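Local coordinates for protein fructosyl amine:oxygen oxidoreductase (Neosartorya fumigata, PDB 4WCT) that probably oxidises fructosyl amines (Amadori products) with bound FAD and molecular oxygen, thereby releasing the amine from its sugar, at residues T53-H58 with R198-S203. Sequence-based numbering, arbitrary orientation.
Sequences TVLDPH and RFVTGS. With FAD (flavin-adenine dinucleotide), chain C.
Val-54 and Asp-56 bond through both N and O to 198-202, whose strand 198-201 runs parallel to strand 53-56, the axes 4.6 Å apart and 15° askew. This is the edge pair of the Rossmann-type FAD-binding sheet: 198-201 is an outermost strand, and Thr-53 and Leu-55 bond on to strand 28-31. Arg-198 O accepts from Val-54 N, Val-54 O from Val-200 N (2.8 Å), Val-200 O from Asp-56 N, and Asp-56 O from Gly-202 N. On one face, Val-54 presses its CG2 over the Phe-199 ring, 4.1 Å from the centroid and offset toward the rim; Ala-41 of helix 35-46 touches both residues. On the other, Leu-55 CD2 lies 3.7 Å from Val-200 CB, while Thr-53 CG2 sits over the Arg-198 guanidinium. Asp-56, its CG anti to the backbone N (chi1 -158°), extends from the strand end to the adenosine ribose of FAD, where OD1 and OD2 each accept one hydroxyl, O2B and O3B. OD1 also takes His-58 N on its anti side, 19° out of the carboxylate plane, closing an Asx turn, and OD2 takes Ala-33 N. Past the strands, Ser-203 OG donates to Pro-57 O over 2.8 Å, meeting a lone pair within the plane of that carbonyl.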
ATOM      1  N   THR A  53      12.706 -18.782  -5.272  1.00 11.32           N
ATOM      2  CA  THR A  53      13.755 -17.785  -5.236  1.00 11.11           C
ATOM      3  C   THR A  53      13.100 -16.411  -5.416  1.00 12.33           C
ATOM      4  O   THR A  53      12.311 -16.251  -6.325  1.00 13.07           O
ATOM      5  CB  THR A  53      14.750 -17.985  -6.389  1.00 17.29           C
ATOM      6  OG1 THR A  53      15.342 -19.283  -6.256  1.00 17.29           O
ATOM      7  CG2 THR A  53      15.840 -16.908  -6.351  1.00 15.92           C
ATOM      8  N   VAL A  54      13.418 -15.490  -4.504  1.00 10.24           N
ATOM      9  CA  VAL A  54      12.891 -14.141  -4.513  1.00 10.17           C
ATOM     10  C   VAL A  54      13.992 -13.159  -4.857  1.00 11.32           C
ATOM     11  O   VAL A  54      15.065 -13.214  -4.269  1.00 12.55           O
ATOM     12  CB  VAL A  54      12.293 -13.756  -3.156  1.00  9.20           C
ATOM     13  CG1 VAL A  54      11.578 -12.401  -3.263  1.00 11.42           C
ATOM     14  CG2 VAL A  54      11.331 -14.818  -2.665  1.00 10.96           C
ATOM     15  N   LEU A  55      13.754 -12.325  -5.867  1.00  9.59           N
ATOM     16  CA  LEU A  55      14.750 -11.365  -6.332  1.00  9.81           C
ATOM     17  C   LEU A  55      14.326  -9.934  -5.969  1.00 10.09           C
ATOM     18  O   LEU A  55      13.189  -9.566  -6.224  1.00 11.90           O
ATOM     19  CB  LEU A  55      14.883 -11.428  -7.840  1.00 10.23           C
ATOM     20  CG  LEU A  55      15.247 -12.789  -8.456  1.00 12.81           C
ATOM     21  CD1 LEU A  55      15.127 -12.770  -9.971  1.00 15.14           C
ATOM     22  CD2 LEU A  55      16.660 -13.123  -8.011  1.00 16.71           C
ATOM     23  N   ASP A  56      15.238  -9.146  -5.429  1.00  9.12           N
ATOM     24  CA  ASP A  56      14.955  -7.706  -5.175  1.00  8.74           C
ATOM     25  C   ASP A  56      16.239  -6.927  -5.296  1.00  8.59           C
ATOM     26  O   ASP A  56      17.274  -7.374  -4.806  1.00  9.73           O
ATOM     27  CB  ASP A  56      14.378  -7.540  -3.742  1.00  8.58           C
ATOM     28  CG  ASP A  56      13.560  -6.250  -3.561  1.00  9.70           C
ATOM     29  OD1 ASP A  56      14.139  -5.156  -3.644  1.00 10.20           O
ATOM     30  OD2 ASP A  56      12.360  -6.357  -3.226  1.00  8.73           O
ATOM     31  N   PRO A  57      16.162  -5.683  -5.760  1.00  9.16           N
ATOM     32  CA  PRO A  57      17.372  -4.874  -5.792  1.00  9.14           C
ATOM     33  C   PRO A  57      17.882  -4.458  -4.424  1.00 11.14           C
ATOM     34  O   PRO A  57      19.021  -3.979  -4.307  1.00 12.31           O
ATOM     35  CB  PRO A  57      16.933  -3.619  -6.588  1.00 10.02           C
ATOM     36  CG  PRO A  57      15.439  -3.619  -6.497  1.00 10.45           C
ATOM     37  CD  PRO A  57      15.082  -5.065  -6.550  1.00 10.18           C
ATOM     38  N   HIS A  58      17.047  -4.601  -3.400  1.00 10.57           N
ATOM     39  CA  HIS A  58      17.417  -4.186  -2.069  1.00 10.91           C
ATOM     40  C   HIS A  58      17.158  -5.309  -1.079  1.00 10.59           C
ATOM     41  O   HIS A  58      16.154  -5.998  -1.163  1.00 11.23           O
ATOM     42  CB  HIS A  58      16.564  -2.972  -1.637  1.00 12.35           C
ATOM     43  CG  HIS A  58      16.644  -1.823  -2.584  1.00 11.77           C
ATOM     44  ND1 HIS A  58      17.708  -0.955  -2.598  1.00 16.84           N
ATOM     45  CD2 HIS A  58      15.736  -1.321  -3.454  1.00 13.42           C
ATOM     46  CE1 HIS A  58      17.507  -0.031  -3.527  1.00 16.20           C
ATOM     47  NE2 HIS A  58      16.340  -0.262  -4.097  1.00 14.39           N
ATOM     48  N   ARG A 198      14.780 -18.998  -0.872  1.00 10.88           N
ATOM     49  CA  ARG A 198      16.034 -18.354  -1.160  1.00 14.06           C
ATOM     50  C   ARG A 198      15.798 -16.912  -1.640  1.00 13.43           C
ATOM     51  O   ARG A 198      14.898 -16.667  -2.415  1.00 15.59           O
ATOM     52  CB  ARG A 198      16.771 -19.124  -2.249  1.00 17.26           C
ATOM     53  CG  ARG A 198      17.998 -18.394  -2.764  1.00 28.18           C
ATOM     54  CD  ARG A 198      19.079 -19.339  -3.292  1.00 40.94           C
ATOM     55  NE  ARG A 198      19.825 -18.758  -4.416  1.00 46.05           N
ATOM     56  CZ  ARG A 198      19.482 -18.914  -5.696  1.00 58.76           C
ATOM     57  NH1 ARG A 198      18.383 -19.605  -6.019  1.00 45.74           N
ATOM     58  NH2 ARG A 198      20.233 -18.379  -6.654  1.00 49.71           N
ATOM     59  N   PHE A 199      16.458 -15.986  -0.981  1.00 12.62           N
ATOM     60  CA  PHE A 199      16.336 -14.550  -1.278  1.00 12.80           C
ATOM     61  C   PHE A 199      17.648 -14.059  -1.857  1.00 14.61           C
ATOM     62  O   PHE A 199      18.714 -14.263  -1.270  1.00 16.51           O
ATOM     63  CB  PHE A 199      15.990 -13.767   0.007  1.00 12.70           C
ATOM     64  CG  PHE A 199      14.560 -13.913   0.437  1.00 12.33           C
ATOM     65  CD1 PHE A 199      14.181 -14.943   1.285  1.00 12.38           C
ATOM     66  CD2 PHE A 199      13.618 -12.964   0.098  1.00 15.04           C
ATOM     67  CE1 PHE A 199      12.863 -15.109   1.641  1.00 12.93           C
ATOM     68  CE2 PHE A 199      12.313 -13.072   0.532  1.00 13.43           C
ATOM     69  CZ  PHE A 199      11.940 -14.131   1.331  1.00 14.44           C
ATOM     70  N   VAL A 200      17.578 -13.500  -3.060  1.00 12.64           N
ATOM     71  CA  VAL A 200      18.716 -12.832  -3.695  1.00 11.97           C
ATOM     72  C   VAL A 200      18.425 -11.332  -3.808  1.00 12.36           C
ATOM     73  O   VAL A 200      17.577 -10.911  -4.619  1.00 12.30           O
ATOM     74  CB  VAL A 200      18.932 -13.407  -5.093  1.00 13.92           C
ATOM     75  CG1 VAL A 200      20.080 -12.686  -5.809  1.00 15.06           C
ATOM     76  CG2 VAL A 200      19.167 -14.903  -5.010  1.00 16.80           C
ATOM     77  N   THR A 201      18.965 -10.584  -2.858  1.00 13.86           N
ATOM     78  CA  THR A 201      18.521  -9.219  -2.592  1.00 17.72           C
ATOM     79  C   THR A 201      19.731  -8.305  -2.466  1.00 25.26           C
ATOM     80  O   THR A 201      20.477  -8.387  -1.509  1.00 31.48           O
ATOM     81  CB  THR A 201      17.661  -9.130  -1.297  1.00 19.32           C
ATOM     82  OG1 THR A 201      18.443  -9.519  -0.154  1.00 18.95           O
ATOM     83  CG2 THR A 201      16.437  -9.986  -1.393  1.00 17.19           C
ATOM     84  N   GLY A 202      19.788  -7.297  -3.314  1.00 12.74           N
ATOM     85  CA  GLY A 202      20.968  -6.506  -3.478  1.00 14.90           C
ATOM     86  C   GLY A 202      21.089  -6.173  -4.949  1.00 12.27           C
ATOM     87  O   GLY A 202      20.387  -6.770  -5.789  1.00 12.97           O
ATOM     88  N   SER A 203      21.798  -5.094  -5.233  1.00 12.48           N
ATOM     89  CA  SER A 203      22.017  -4.704  -6.631  1.00 11.47           C
ATOM     90  C   SER A 203      23.495  -4.896  -6.939  1.00 15.31           C
ATOM     91  O   SER A 203      24.332  -4.504  -6.144  1.00 16.75           O
ATOM     92  CB  SER A 203      21.594  -3.261  -6.847  1.00 13.28           C
ATOM     93  OG  SER A 203      20.183  -3.135  -6.659  1.00 13.12           O
TER
HETATM   94  PA  FAD C 500       6.003  -2.848  -2.282  1.00  7.84           P
HETATM   95  O1A FAD C 500       5.688  -3.116  -0.839  1.00  7.95           O
HETATM   96  O2A FAD C 500       6.380  -1.473  -2.737  1.00  8.24           O
HETATM   97  O5B FAD C 500       7.140  -3.858  -2.674  1.00  7.42           O
HETATM   98  C5B FAD C 500       7.674  -3.850  -4.006  1.00  8.02           C
HETATM   99  C4B FAD C 500       9.055  -4.495  -3.958  1.00  8.76           C
HETATM  100  O4B FAD C 500       9.531  -4.706  -5.327  1.00  9.41           O
HETATM  101  C3B FAD C 500      10.112  -3.661  -3.241  1.00  8.36           C
HETATM  102  O3B FAD C 500      10.750  -4.389  -2.179  1.00  9.11           O
HETATM  103  C2B FAD C 500      11.108  -3.307  -4.349  1.00  8.78           C
HETATM  104  O2B FAD C 500      12.454  -3.107  -3.924  1.00  9.25           O
HETATM  105  C1B FAD C 500      10.917  -4.467  -5.329  1.00  8.19           C
HETATM  106  N9A FAD C 500      11.345  -4.109  -6.699  1.00  9.37           N
HETATM  107  C8A FAD C 500      11.213  -2.924  -7.322  1.00  9.84           C
HETATM  108  N7A FAD C 500      11.786  -2.966  -8.547  1.00  9.02           N
HETATM  109  C5A FAD C 500      12.209  -4.245  -8.718  1.00  8.42           C
HETATM  110  C6A FAD C 500      12.953  -4.950  -9.754  1.00  8.17           C
HETATM  111  N6A FAD C 500      13.300  -4.327 -10.894  1.00  8.62           N
HETATM  112  N1A FAD C 500      13.294  -6.231  -9.500  1.00  8.53           N
HETATM  113  C2A FAD C 500      12.947  -6.888  -8.386  1.00  9.08           C
HETATM  114  N3A FAD C 500      12.298  -6.283  -7.376  1.00  8.95           N
HETATM  115  C4A FAD C 500      11.928  -4.986  -7.508  1.00  8.52           C
HETATM  116  N1  FAD C 500      -2.082   0.401   2.241  1.00  8.32           N
HETATM  117  C2  FAD C 500      -2.912   0.018   3.274  1.00  8.89           C
HETATM  118  O2  FAD C 500      -3.401  -1.109   3.218  1.00  8.36           O
HETATM  119  N3  FAD C 500      -3.088   0.787   4.351  1.00  7.47           N
HETATM  120  C4  FAD C 500      -2.586   2.038   4.426  1.00  7.08           C
HETATM  121  O4  FAD C 500      -2.741   2.805   5.416  1.00  8.88           O
HETATM  122  C4X FAD C 500      -1.725   2.518   3.360  1.00  7.48           C
HETATM  123  N5  FAD C 500      -1.180   3.763   3.408  1.00  9.19           N
HETATM  124  C5X FAD C 500      -0.189   4.074   2.517  1.00  9.76           C
HETATM  125  C6  FAD C 500       0.564   5.235   2.661  1.00  8.71           C
HETATM  126  C7  FAD C 500       1.488   5.585   1.695  1.00  8.32           C
HETATM  127  C7M FAD C 500       2.329   6.792   1.909  1.00  8.65           C
HETATM  128  C8  FAD C 500       1.715   4.687   0.555  1.00  9.90           C
HETATM  129  C8M FAD C 500       2.725   4.982  -0.492  1.00  9.29           C
HETATM  130  C9  FAD C 500       1.053   3.488   0.457  1.00  8.56           C
HETATM  131  C9A FAD C 500       0.067   3.170   1.368  1.00  9.08           C
HETATM  132  N10 FAD C 500      -0.677   1.996   1.220  1.00  7.40           N
HETATM  133  C10 FAD C 500      -1.513   1.606   2.267  1.00  7.50           C
HETATM  134  C1' FAD C 500      -0.565   1.074   0.099  1.00  7.28           C
HETATM  135  C2' FAD C 500       0.383  -0.083   0.373  1.00  6.77           C
HETATM  136  O2' FAD C 500       1.573   0.473   0.915  1.00  7.83           O
HETATM  137  C3' FAD C 500       0.669  -0.804  -0.952  1.00  6.94           C
HETATM  138  O3' FAD C 500      -0.561  -1.053  -1.649  1.00  7.61           O
HETATM  139  C4' FAD C 500       1.429  -2.115  -0.733  1.00  7.18           C
HETATM  140  O4' FAD C 500       2.481  -1.905   0.208  1.00  8.43           O
HETATM  141  C5' FAD C 500       2.027  -2.536  -2.069  1.00  7.16           C
HETATM  142  O5' FAD C 500       2.699  -3.783  -1.892  1.00  7.03           O
HETATM  143  P   FAD C 500       3.621  -4.356  -3.078  1.00  7.80           P
HETATM  144  O1P FAD C 500       4.235  -5.649  -2.590  1.00  8.31           O
HETATM  145  O2P FAD C 500       2.789  -4.319  -4.336  1.00  7.92           O
HETATM  146  O3P FAD C 500       4.774  -3.247  -3.209  1.00  6.52           O